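Local coordinates for lipolytic protein G-D-S-L family (Veillonella parvula DSM 2008, PDB 4RW0), which belongs to the SGNH hydrolase clan and probably hydrolyses ester bonds in lipids or other acylated substrates, at residues A[49-54]-A[72-77]; A[90-95]-A[129-134]; A[97-100]-A[104-107]; A[109-114]-A[147-152]. One frame throughout, in Å; residues are numbered along the deposited sequence.

Contact 1: A[49-54]-A[72-77]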
loop_
_atom_site.group_PDB
_atom_site.type_symbol
_atom_site.label_atom_id
_atom_site.label_comp_id
_atom_site.label_asym_id
_atom_site.label_seq_id
_atom_site.Cartn_x
_atom_site.Cartn_y
_atom_site.Cartn_z
ATOM N N GLN A 49 -11.359 4.944 5.367
ATOM C CA GLN A 49 -11.610 5.895 6.461
ATOM C C GLN A 49 -11.001 5.402 7.767
ATOM O O GLN A 49 -10.504 6.186 8.565
ATOM C CB GLN A 49 -13.119 6.117 6.649
ATOM C CG GLN A 49 -13.435 7.177 7.739
ATOM C CD GLN A 49 -13.028 8.589 7.325
ATOM O OE1 GLN A 49 -13.402 9.086 6.266
ATOM N NE2 GLN A 49 -12.182 9.189 8.106
ATOM N N GLY A 50 -11.079 4.114 8.039
ATOM C CA GLY A 50 -10.348 3.571 9.195
ATOM C C GLY A 50 -8.847 3.837 9.187
ATOM O O GLY A 50 -8.203 4.155 10.215
HETATM N N MSE A 51 -8.255 3.794 8.013
HETATM C CA MSE A 51 -6.815 4.153 7.889
HETATM C C MSE A 51 -6.556 5.614 8.253
HETATM O O MSE A 51 -5.568 5.937 8.810
HETATM C CB MSE A 51 -6.290 3.871 6.468
HETATM C CG MSE A 51 -4.799 4.221 6.314
HETATM SE SE MSE A 51 -4.029 3.747 4.514
HETATM C CE MSE A 51 -4.878 5.213 3.513
ATOM N N ILE A 52 -7.408 6.522 7.802
ATOM C CA ILE A 52 -7.340 7.933 8.238
ATOM C C ILE A 52 -7.302 8.050 9.721
ATOM O O ILE A 52 -6.452 8.781 10.298
ATOM C CB ILE A 52 -8.483 8.772 7.604
ATOM C CG1 ILE A 52 -8.225 8.881 6.117
ATOM C CG2 ILE A 52 -8.542 10.185 8.214
ATOM C CD1 ILE A 52 -9.344 9.454 5.291
ATOM N N TYR A 53 -8.174 7.330 10.388
ATOM C CA TYR A 53 -8.127 7.340 11.849
ATOM C C TYR A 53 -6.776 6.870 12.410
ATOM O O TYR A 53 -6.222 7.452 13.359
ATOM C CB TYR A 53 -9.270 6.535 12.488
ATOM C CG TYR A 53 -10.681 6.954 12.089
ATOM C CD1 TYR A 53 -11.013 8.286 11.738
ATOM C CD2 TYR A 53 -11.684 6.007 12.000
ATOM C CE1 TYR A 53 -12.306 8.630 11.324
ATOM C CE2 TYR A 53 -12.979 6.329 11.577
ATOM C CZ TYR A 53 -13.296 7.665 11.291
ATOM O OH TYR A 53 -14.577 7.832 10.850
ATOM N N ASN A 54 -6.218 5.802 11.814
ATOM C CA ASN A 54 -4.884 5.350 12.239
ATOM C C ASN A 54 -3.838 6.387 12.048
ATOM O O ASN A 54 -2.961 6.560 12.877
ATOM C CB ASN A 54 -4.509 4.054 11.546
ATOM C CG ASN A 54 -5.405 2.887 11.974
ATOM O OD1 ASN A 54 -5.960 2.866 13.050
ATOM N ND2 ASN A 54 -5.482 1.896 11.143
ATOM N N LEU A 72 1.242 4.711 2.222
ATOM C CA LEU A 72 -0.172 4.498 2.384
ATOM C C LEU A 72 -0.683 3.611 1.231
ATOM O O LEU A 72 -0.385 3.821 0.054
ATOM C CB LEU A 72 -0.967 5.805 2.195
ATOM C CG LEU A 72 -0.492 6.965 2.971
ATOM C CD1 LEU A 72 -1.301 8.186 2.595
ATOM C CD2 LEU A 72 -0.691 6.581 4.424
HETATM N N MSE A 73 -1.557 2.714 1.572
HETATM C CA MSE A 73 -2.263 1.927 0.557
HETATM C C MSE A 73 -3.505 1.323 1.143
HETATM O O MSE A 73 -3.437 0.617 2.195
HETATM C CB MSE A 73 -1.302 0.815 0.022
HETATM C CG MSE A 73 -2.067 -0.033 -0.940
HETATM SE SE MSE A 73 -0.855 -1.418 -1.786
HETATM C CE MSE A 73 -0.333 -2.553 -0.225
ATOM N N CYS A 74 -4.680 1.509 0.518
ATOM C CA CYS A 74 -5.906 0.954 1.082
ATOM C C CYS A 74 -7.051 0.985 0.054
ATOM O O CYS A 74 -6.914 1.545 -1.015
ATOM C CB CYS A 74 -6.294 1.768 2.333
ATOM S SG CYS A 74 -7.152 0.817 3.598
ATOM N N GLY A 75 -8.170 0.376 0.381
ATOM C CA GLY A 75 -9.378 0.505 -0.433
ATOM C C GLY A 75 -9.995 -0.767 -0.857
ATOM O O GLY A 75 -11.199 -0.826 -1.118
ATOM N N THR A 76 -9.206 -1.849 -0.875
ATOM C CA THR A 76 -9.792 -3.161 -1.157
ATOM C C THR A 76 -11.029 -3.496 -0.376
ATOM O O THR A 76 -12.026 -3.998 -0.945
ATOM C CB THR A 76 -8.728 -4.283 -0.931
ATOM O OG1 THR A 76 -7.697 -4.081 -1.891
ATOM C CG2 THR A 76 -9.317 -5.714 -1.014
ATOM N N ASN A 77 -10.999 -3.304 0.944
ATOM C CA ASN A 77 -12.205 -3.632 1.725
ATOM C C ASN A 77 -13.431 -2.808 1.352
ATOM O O ASN A 77 -14.561 -3.311 1.365
ATOM C CB ASN A 77 -11.910 -3.583 3.214
ATOM C CG ASN A 77 -10.974 -4.753 3.628
ATOM O OD1 ASN A 77 -11.227 -5.933 3.262
ATOM N ND2 ASN A 77 -9.873 -4.435 4.336
#

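Contact 2: A[90-95]-A[129-134]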
loop_
_atom_site.group_PDB
_atom_site.type_symbol
_atom_site.label_atom_id
_atom_site.label_comp_id
_atom_site.label_asym_id
_atom_site.label_seq_id
_atom_site.Cartn_x
_atom_site.Cartn_y
_atom_site.Cartn_z
ATOM N N LYS A 90 -11.384 9.638 -3.449
ATOM C CA LYS A 90 -11.507 10.889 -2.681
ATOM C C LYS A 90 -11.003 10.719 -1.260
ATOM O O LYS A 90 -10.336 11.620 -0.694
ATOM C CB LYS A 90 -12.985 11.343 -2.588
ATOM C CG LYS A 90 -13.442 12.418 -3.572
ATOM C CD LYS A 90 -12.626 12.504 -4.872
ATOM C CE LYS A 90 -13.472 12.918 -6.089
ATOM N NZ LYS A 90 -14.566 13.895 -5.774
ATOM N N THR A 91 -11.334 9.571 -0.664
ATOM C CA THR A 91 -10.967 9.344 0.727
ATOM C C THR A 91 -9.454 9.120 0.805
ATOM O O THR A 91 -8.808 9.593 1.759
ATOM C CB THR A 91 -11.778 8.212 1.268
ATOM O OG1 THR A 91 -13.159 8.411 0.937
ATOM C CG2 THR A 91 -11.560 8.028 2.698
ATOM N N LEU A 92 -8.858 8.409 -0.176
ATOM C CA LEU A 92 -7.395 8.271 -0.226
ATOM C C LEU A 92 -6.675 9.594 -0.360
ATOM O O LEU A 92 -5.691 9.868 0.320
ATOM C CB LEU A 92 -7.015 7.357 -1.385
ATOM C CG LEU A 92 -7.241 5.852 -1.072
ATOM C CD1 LEU A 92 -7.061 5.038 -2.348
ATOM C CD2 LEU A 92 -6.240 5.365 -0.001
ATOM N N VAL A 93 -7.187 10.489 -1.205
ATOM C CA VAL A 93 -6.606 11.830 -1.263
ATOM C C VAL A 93 -6.582 12.565 0.082
ATOM O O VAL A 93 -5.556 13.169 0.453
ATOM C CB VAL A 93 -7.346 12.700 -2.327
ATOM C CG1 VAL A 93 -6.889 14.116 -2.210
ATOM C CG2 VAL A 93 -7.099 12.155 -3.727
ATOM N N LYS A 94 -7.653 12.440 0.856
ATOM C CA LYS A 94 -7.700 12.982 2.211
ATOM C C LYS A 94 -6.611 12.404 3.093
ATOM O O LYS A 94 -5.862 13.101 3.766
ATOM C CB LYS A 94 -9.053 12.670 2.821
ATOM C CG LYS A 94 -10.045 13.755 2.481
ATOM C CD LYS A 94 -11.520 13.334 2.578
ATOM C CE LYS A 94 -11.985 12.841 3.941
ATOM N NZ LYS A 94 -13.453 12.558 3.921
ATOM N N ALA A 95 -6.436 11.108 2.981
ATOM C CA ALA A 95 -5.339 10.458 3.702
ATOM C C ALA A 95 -3.985 10.980 3.284
ATOM O O ALA A 95 -3.122 11.231 4.154
ATOM C CB ALA A 95 -5.440 8.956 3.525
ATOM N N GLU A 129 -5.682 4.303 -11.629
ATOM C CA GLU A 129 -5.428 5.353 -12.663
ATOM C C GLU A 129 -5.504 6.773 -12.127
ATOM O O GLU A 129 -4.635 7.613 -12.403
ATOM C CB GLU A 129 -6.416 5.223 -13.876
ATOM C CG GLU A 129 -6.106 4.022 -14.762
ATOM C CD GLU A 129 -4.610 3.901 -15.148
ATOM O OE1 GLU A 129 -4.002 2.841 -14.784
ATOM O OE2 GLU A 129 -4.029 4.860 -15.765
ATOM N N GLN A 130 -6.489 7.037 -11.300
ATOM C CA GLN A 130 -6.598 8.370 -10.710
ATOM C C GLN A 130 -5.492 8.665 -9.736
ATOM O O GLN A 130 -5.026 9.801 -9.638
ATOM C CB GLN A 130 -7.954 8.552 -10.078
ATOM C CG GLN A 130 -9.109 8.528 -11.072
ATOM C CD GLN A 130 -10.462 8.577 -10.400
ATOM O OE1 GLN A 130 -10.895 9.612 -9.917
ATOM N NE2 GLN A 130 -11.133 7.449 -10.354
ATOM N N LEU A 131 -5.009 7.641 -9.018
ATOM C CA LEU A 131 -3.902 7.855 -8.095
ATOM C C LEU A 131 -2.645 8.174 -8.858
ATOM O O LEU A 131 -1.836 9.030 -8.463
ATOM C CB LEU A 131 -3.666 6.579 -7.210
ATOM C CG LEU A 131 -4.697 6.315 -6.114
ATOM C CD1 LEU A 131 -4.441 4.950 -5.423
ATOM C CD2 LEU A 131 -4.639 7.464 -5.085
ATOM N N LYS A 132 -2.401 7.445 -9.939
ATOM C CA LYS A 132 -1.189 7.743 -10.719
ATOM C C LYS A 132 -1.233 9.198 -11.239
ATOM O O LYS A 132 -0.210 9.870 -11.264
ATOM C CB LYS A 132 -1.014 6.832 -11.926
ATOM C CG LYS A 132 -0.789 5.401 -11.598
ATOM C CD LYS A 132 -0.517 4.603 -12.853
ATOM C CE LYS A 132 -1.439 3.429 -12.960
ATOM N NZ LYS A 132 -0.871 2.446 -13.917
ATOM N N ALA A 133 -2.405 9.646 -11.619
ATOM C CA ALA A 133 -2.571 11.031 -12.144
ATOM C C ALA A 133 -2.334 12.051 -11.044
ATOM O O ALA A 133 -1.577 13.008 -11.219
ATOM C CB ALA A 133 -3.942 11.193 -12.740
ATOM N N TYR A 134 -2.900 11.803 -9.873
ATOM C CA TYR A 134 -2.643 12.673 -8.708
ATOM C C TYR A 134 -1.156 12.727 -8.347
ATOM O O TYR A 134 -0.619 13.787 -8.042
ATOM C CB TYR A 134 -3.540 12.200 -7.516
ATOM C CG TYR A 134 -3.435 13.038 -6.258
ATOM C CD1 TYR A 134 -2.416 12.841 -5.353
ATOM C CD2 TYR A 134 -4.344 14.050 -6.010
ATOM C CE1 TYR A 134 -2.308 13.625 -4.220
ATOM C CE2 TYR A 134 -4.225 14.870 -4.911
ATOM C CZ TYR A 134 -3.231 14.650 -4.000
ATOM O OH TYR A 134 -3.165 15.453 -2.899
#

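Contact 3: A[97-100]-A[104-107]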
loop_
_atom_site.group_PDB
_atom_site.type_symbol
_atom_site.label_atom_id
_atom_site.label_comp_id
_atom_site.label_asym_id
_atom_site.label_seq_id
_atom_site.Cartn_x
_atom_site.Cartn_y
_atom_site.Cartn_z
ATOM N N GLU A 97 -3.261 13.890 1.907
ATOM C CA GLU A 97 -3.091 15.330 2.382
ATOM C C GLU A 97 -2.767 15.378 3.851
ATOM O O GLU A 97 -1.844 16.089 4.271
ATOM C CB GLU A 97 -4.349 16.120 2.097
ATOM C CG GLU A 97 -4.603 16.266 0.605
ATOM C CD GLU A 97 -5.970 16.892 0.252
ATOM O OE1 GLU A 97 -6.916 16.943 1.107
ATOM O OE2 GLU A 97 -6.085 17.316 -0.925
ATOM N N LEU A 98 -3.436 14.532 4.630
ATOM C CA LEU A 98 -3.118 14.443 6.046
ATOM C C LEU A 98 -1.714 13.952 6.292
ATOM O O LEU A 98 -0.916 14.613 6.966
ATOM C CB LEU A 98 -4.152 13.565 6.754
ATOM C CG LEU A 98 -3.839 13.262 8.218
ATOM C CD1 LEU A 98 -3.809 14.575 9.032
ATOM C CD2 LEU A 98 -4.820 12.221 8.773
ATOM N N ALA A 99 -1.329 12.802 5.691
ATOM C CA ALA A 99 0.012 12.293 5.922
ATOM C C ALA A 99 1.099 13.256 5.467
ATOM O O ALA A 99 2.179 13.321 6.066
ATOM C CB ALA A 99 0.152 10.908 5.211
ATOM N N SER A 100 0.822 14.037 4.430
ATOM C CA SER A 100 1.812 15.007 3.923
ATOM C C SER A 100 2.249 16.072 4.897
ATOM O O SER A 100 3.339 16.625 4.744
ATOM C CB SER A 100 1.299 15.771 2.707
ATOM O OG SER A 100 1.272 14.833 1.668
HETATM N N MSE A 104 6.944 12.810 3.866
HETATM C CA MSE A 104 6.826 12.663 2.384
HETATM C C MSE A 104 6.143 11.345 2.110
HETATM O O MSE A 104 6.610 10.274 2.554
HETATM C CB MSE A 104 8.265 12.679 1.850
HETATM C CG MSE A 104 8.937 14.074 1.992
HETATM SE SE MSE A 104 10.795 13.965 1.445
HETATM C CE MSE A 104 11.593 13.354 3.125
ATOM N N VAL A 105 5.057 11.396 1.364
ATOM C CA VAL A 105 4.169 10.299 1.183
ATOM C C VAL A 105 4.629 9.446 -0.005
ATOM O O VAL A 105 5.162 9.954 -0.987
ATOM C CB VAL A 105 2.760 10.800 0.911
ATOM C CG1 VAL A 105 1.839 9.713 0.466
ATOM C CG2 VAL A 105 2.165 11.444 2.170
ATOM N N ILE A 106 4.436 8.156 0.143
ATOM C CA ILE A 106 4.581 7.166 -0.953
ATOM C C ILE A 106 3.299 6.414 -1.051
ATOM O O ILE A 106 2.787 5.905 -0.051
ATOM C CB ILE A 106 5.746 6.211 -0.674
ATOM C CG1 ILE A 106 7.028 6.986 -0.498
ATOM C CG2 ILE A 106 5.840 5.202 -1.808
ATOM C CD1 ILE A 106 8.130 6.209 0.177
ATOM N N ILE A 107 2.758 6.342 -2.261
ATOM C CA ILE A 107 1.505 5.716 -2.505
ATOM C C ILE A 107 1.666 4.307 -3.104
ATOM O O ILE A 107 2.445 4.138 -4.041
ATOM C CB ILE A 107 0.677 6.565 -3.528
ATOM C CG1 ILE A 107 0.376 7.939 -2.961
ATOM C CG2 ILE A 107 -0.646 5.917 -3.835
ATOM C CD1 ILE A 107 -0.220 8.886 -3.982
HETATM O O HOH W 1 4.280 14.208 0.617
#

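Contact 4: A[109-114]-A[147-152]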
loop_
_atom_site.group_PDB
_atom_site.type_symbol
_atom_site.label_atom_id
_atom_site.label_comp_id
_atom_site.label_asym_id
_atom_site.label_seq_id
_atom_site.Cartn_x
_atom_site.Cartn_y
_atom_site.Cartn_z
ATOM N N LEU A 109 -0.271 1.177 -5.070
ATOM C CA LEU A 109 -1.475 0.860 -5.838
ATOM C C LEU A 109 -1.848 -0.552 -5.477
ATOM O O LEU A 109 -1.101 -1.474 -5.774
ATOM C CB LEU A 109 -1.212 0.972 -7.338
ATOM C CG LEU A 109 -0.575 2.279 -7.762
ATOM C CD1 LEU A 109 -0.283 2.313 -9.271
ATOM C CD2 LEU A 109 -1.450 3.460 -7.381
ATOM N N GLU A 110 -3.036 -0.732 -4.921
ATOM C CA GLU A 110 -3.425 -1.996 -4.422
ATOM C C GLU A 110 -3.660 -3.006 -5.584
ATOM O O GLU A 110 -3.957 -2.628 -6.701
ATOM C CB GLU A 110 -4.638 -1.887 -3.508
ATOM C CG GLU A 110 -4.599 -2.972 -2.405
ATOM C CD GLU A 110 -5.333 -2.606 -1.084
ATOM O OE1 GLU A 110 -6.202 -1.703 -1.109
ATOM O OE2 GLU A 110 -5.027 -3.254 -0.041
ATOM N N THR A 111 -3.521 -4.255 -5.245
ATOM C CA THR A 111 -3.534 -5.372 -6.150
ATOM C C THR A 111 -4.923 -5.803 -6.533
ATOM O O THR A 111 -5.930 -5.359 -5.999
ATOM C CB THR A 111 -2.744 -6.526 -5.485
ATOM O OG1 THR A 111 -3.158 -6.674 -4.121
ATOM C CG2 THR A 111 -1.273 -6.207 -5.476
ATOM N N GLN A 112 -4.999 -6.679 -7.518
ATOM C CA GLN A 112 -6.275 -7.017 -8.123
ATOM C C GLN A 112 -7.233 -7.794 -7.255
ATOM O O GLN A 112 -6.842 -8.526 -6.356
ATOM C CB GLN A 112 -6.020 -7.793 -9.430
ATOM C CG GLN A 112 -5.648 -9.258 -9.205
ATOM C CD GLN A 112 -4.770 -9.794 -10.347
ATOM O OE1 GLN A 112 -3.702 -9.255 -10.639
ATOM N NE2 GLN A 112 -5.199 -10.887 -10.953
ATOM N N ILE A 113 -8.507 -7.652 -7.562
ATOM C CA ILE A 113 -9.550 -8.466 -6.962
ATOM C C ILE A 113 -9.743 -9.664 -7.923
ATOM O O ILE A 113 -10.471 -9.577 -8.940
ATOM C CB ILE A 113 -10.836 -7.632 -6.701
ATOM C CG1 ILE A 113 -10.494 -6.527 -5.666
ATOM C CG2 ILE A 113 -11.937 -8.551 -6.145
ATOM C CD1 ILE A 113 -11.656 -5.784 -5.141
ATOM N N ASP A 114 -9.049 -10.754 -7.591
ATOM C CA ASP A 114 -8.873 -11.917 -8.474
ATOM C C ASP A 114 -10.130 -12.754 -8.611
ATOM O O ASP A 114 -10.243 -13.550 -9.495
ATOM C CB ASP A 114 -7.728 -12.833 -7.972
ATOM C CG ASP A 114 -7.148 -13.733 -9.098
ATOM O OD1 ASP A 114 -6.956 -13.191 -10.219
ATOM O OD2 ASP A 114 -6.873 -14.954 -8.864
ATOM N N THR A 147 0.416 -4.043 -10.994
ATOM C CA THR A 147 1.004 -4.546 -12.237
ATOM C C THR A 147 1.935 -5.729 -11.991
ATOM O O THR A 147 1.918 -6.735 -12.706
ATOM C CB THR A 147 1.712 -3.433 -12.976
ATOM O OG1 THR A 147 0.758 -2.430 -13.280
ATOM C CG2 THR A 147 2.268 -3.941 -14.344
ATOM N N THR A 148 2.697 -5.648 -10.919
ATOM C CA THR A 148 3.573 -6.727 -10.520
ATOM C C THR A 148 2.901 -8.055 -10.359
ATOM O O THR A 148 3.342 -9.053 -10.919
ATOM C CB THR A 148 4.313 -6.324 -9.193
ATOM O OG1 THR A 148 5.030 -5.128 -9.401
ATOM C CG2 THR A 148 5.261 -7.360 -8.805
ATOM N N LEU A 149 1.825 -8.121 -9.608
ATOM C CA LEU A 149 1.145 -9.358 -9.439
ATOM C C LEU A 149 0.248 -9.748 -10.626
ATOM O O LEU A 149 0.041 -10.959 -10.865
ATOM C CB LEU A 149 0.330 -9.361 -8.161
ATOM C CG LEU A 149 1.241 -9.272 -6.879
ATOM C CD1 LEU A 149 0.513 -9.785 -5.660
ATOM C CD2 LEU A 149 2.541 -10.088 -6.971
ATOM N N PHE A 150 -0.322 -8.748 -11.315
ATOM C CA PHE A 150 -1.179 -9.051 -12.468
ATOM C C PHE A 150 -0.371 -9.800 -13.531
ATOM O O PHE A 150 -0.791 -10.832 -14.022
ATOM C CB PHE A 150 -1.754 -7.754 -13.082
ATOM C CG PHE A 150 -2.599 -8.023 -14.317
ATOM C CD1 PHE A 150 -3.876 -8.505 -14.202
ATOM C CD2 PHE A 150 -2.067 -7.859 -15.603
ATOM C CE1 PHE A 150 -4.643 -8.785 -15.352
ATOM C CE2 PHE A 150 -2.815 -8.167 -16.757
ATOM C CZ PHE A 150 -4.104 -8.597 -16.622
ATOM N N GLU A 151 0.789 -9.278 -13.836
ATOM C CA GLU A 151 1.695 -9.901 -14.854
ATOM C C GLU A 151 2.200 -11.260 -14.443
ATOM O O GLU A 151 2.222 -12.216 -15.237
ATOM C CB GLU A 151 2.847 -8.968 -15.170
ATOM C CG GLU A 151 2.341 -7.754 -15.934
ATOM C CD GLU A 151 3.410 -6.750 -16.320
ATOM O OE1 GLU A 151 4.581 -6.851 -15.883
ATOM O OE2 GLU A 151 3.055 -5.809 -17.067
ATOM N N ALA A 152 2.526 -11.401 -13.171
ATOM C CA ALA A 152 3.030 -12.656 -12.693
ATOM C C ALA A 152 1.954 -13.686 -12.729
ATOM O O ALA A 152 2.155 -14.876 -13.160
ATOM C CB ALA A 152 3.543 -12.489 -11.253
HETATM O O HOH W 2 -3.600 -11.985 -13.546
#

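Contact 1: A[49-54]-A[72-77]
Met-51 points from helix 48-59 onto the end of strand 69-73, the middle strand of the parallel sheet in this SGNH-hydrolase fold. The residue is a selenomethionine. SE of Met-51 packs 3.7 Å from CB of Cys-74. CE of Met-51 lies 3.9 Å from that same Cys-74 CB and 4.2 Å from CB of Leu-72. The side chains of Met-51 and Leu-72 cross at about a right angle. The selenomethionine runs straight out of the helix, with CG anti to the backbone N (chi1 -179°), and this straight part brings SE to Cys-74. The chain bends only at its last torsion (chi3 74°), which places CE near both Cys-74 CB and Leu-72 CB. Phe-9 of strand 4-10 and Leu-92 and Ala-95 of helix 85-100 also touch Met-51. The strand is positioned by backbone bonds from Leu-72 to Ile-106 and Gly-108, and from Met-73 to Phe-9. Beyond Cys-74 the chain turns into helix 76-80, with Gly-75 as N-cap. At the phi of Gly-75 (127°) a beta carbon would press on the carbonyl O of Cys-74. Gly-75 to Asn-77 open what looks like the family's Gly-X-Asn-Asp block, where the Asn probably serves the oxyanion hole. ND2 of Asn-77 donates a hydrogen bond to the backbone O of Cys-46.

Contact 2: A[90-95]-A[129-134]
Val-93 and Tyr-134 meet where helices 85-100 and 120-138 pack side by side on one face of the sheet. Both helices belong to beta-alpha-beta crossovers: 85-100 lies in the connection from strand 69-73 to 104-108, and 120-138 in that from 104-108 to 141-143. The contact is apolar. Tyr-134 has CG anti to its own backbone N (chi1 -177°), which carries the ring out towards helix 85-100. Val-93 answers with both methyls. CG2 of Val-93 sits over one face of the ring, 4.0 Å from CD2 of Tyr-134 and displaced towards the rim. CG1 of Val-93 lies further out, 3.9 Å from CE2 and 4.0 Å from OH of Tyr-134. The valine splits in this way because CG1 stands anti to the backbone N (chi1 171°) while CG2 lies beside it. Tyr-89, Ile-96 and Glu-97 of helix 85-100 also touch the ring, and the His-138 ring meets it at about 45°. Replacing Tyr-134 with an alanine would probably take from both methyls of Val-93 the ring they pack on and open a gap between the helices. Deeper in, Leu-92 and Leu-131 cross at about a right angle. Leu-92 also touches Val-48, and Leu-131 also touches Leu-109. Between the two leucines the methyls meet end to end, CD1 of Leu-92 lying 4.0 Å from CD1 of Leu-131.

Contact 3: A[97-100]-A[104-107]
Val-105 turns one methyl to the end of helix 85-100, and both touching residues there meet that same methyl. CG2 of Val-105 lies 3.7 Å from CB of Ala-99. CG2 of Val-105 is also 3.5 Å from OG of Ser-100. The valine has CG1 anti to its backbone N (chi1 169°) and CG2 beside that N. CG2 therefore takes the helix, while CG1 is left to pack on Leu-72 of the next strand. The Ala-99 methyl points at the strand and also touches Ile-70 and Leu-72. Its small size probably lets the helix lie close over the sheet. Ser-100 comes from the flank. Its OG lies beside its own backbone N (chi1 -71°) and is hydrogen-bonded to the carbonyl O of Ile-96, one helical turn earlier. That hydroxyl also receives a water hydrogen bond, with 3.2 Å between the water and Ser-100 OG. The same water accepts from the backbone N of Val-105 at 3.0 Å. It thus bridges the last turn of the helix and the first residues of the strand, alongside the apolar touch. Only three residues separate the two segments. The arrangement is the tight helix-to-strand return of a beta-alpha-beta crossover, here the one linking neighbouring strands 69-73 and 104-108.

Contact 4: A[109-114]-A[147-152]
The loop that follows strand 104-108 packs on helix 145-154, with Thr-111 against Leu-149 and Gln-112 against Phe-150. CG2 of Thr-111 lies 4.0 Å from CD1 of Leu-149. Gln-112 has CG between its backbone N and carbonyl carbon (chi1 78°), and from there the chain extends to the helix. OE1 of Gln-112 is pressed close to the helix backbone, 3.1 Å from CA of Phe-150. OE1 of Gln-112 also stands at the edge of the Phe-150 ring, near its plane and 3.6 Å from CD1 of Phe-150. The amide and ring planes are 44° apart. This is the C-terminal end of the parallel sheet, the end at which SGNH hydrolases carry their active site. Two residues before Gln-112, Glu-110 accepts a hydrogen bond at OE1 from the backbone N of Thr-76. The NE2 end of the Gln-112 amide has two hydrogen-bond partners. NE2 of Gln-112 donates to OD1 of Asp-114 at 3.0 Å, meeting it from above the carboxylate plane. A leucine in place of Gln-112 would probably leave Asp-114 without this donor and break the water link to the helix. In that link, a water accepts from Gln-112 NE2 at 3.2 Å and donates to the backbone O of Phe-150 at 3.1 Å.

From the N terminus, contact 1 comes first and closes the loop from helix 48-59 to the end of strand 69-73 and the start of helix 76-80. Contact 2 opens later, on helix 85-100, and closes on helix 120-138. Contact 3 falls within that span, joining the end of helix 85-100 to strand 104-108. Contact 4 adjoins contact 3 in the sequence. It starts before contact 2 closes and ends after it, at helix 145-154, so the two cross. Contacts 1 and 2 touch through Ile-52 and Thr-91. Contacts 1 and 3 share the sheet through neighbouring strands. Contact 4 reaches contact 2 through Leu-109 on Lys-132, and contact 1 through Glu-110 on Met-73.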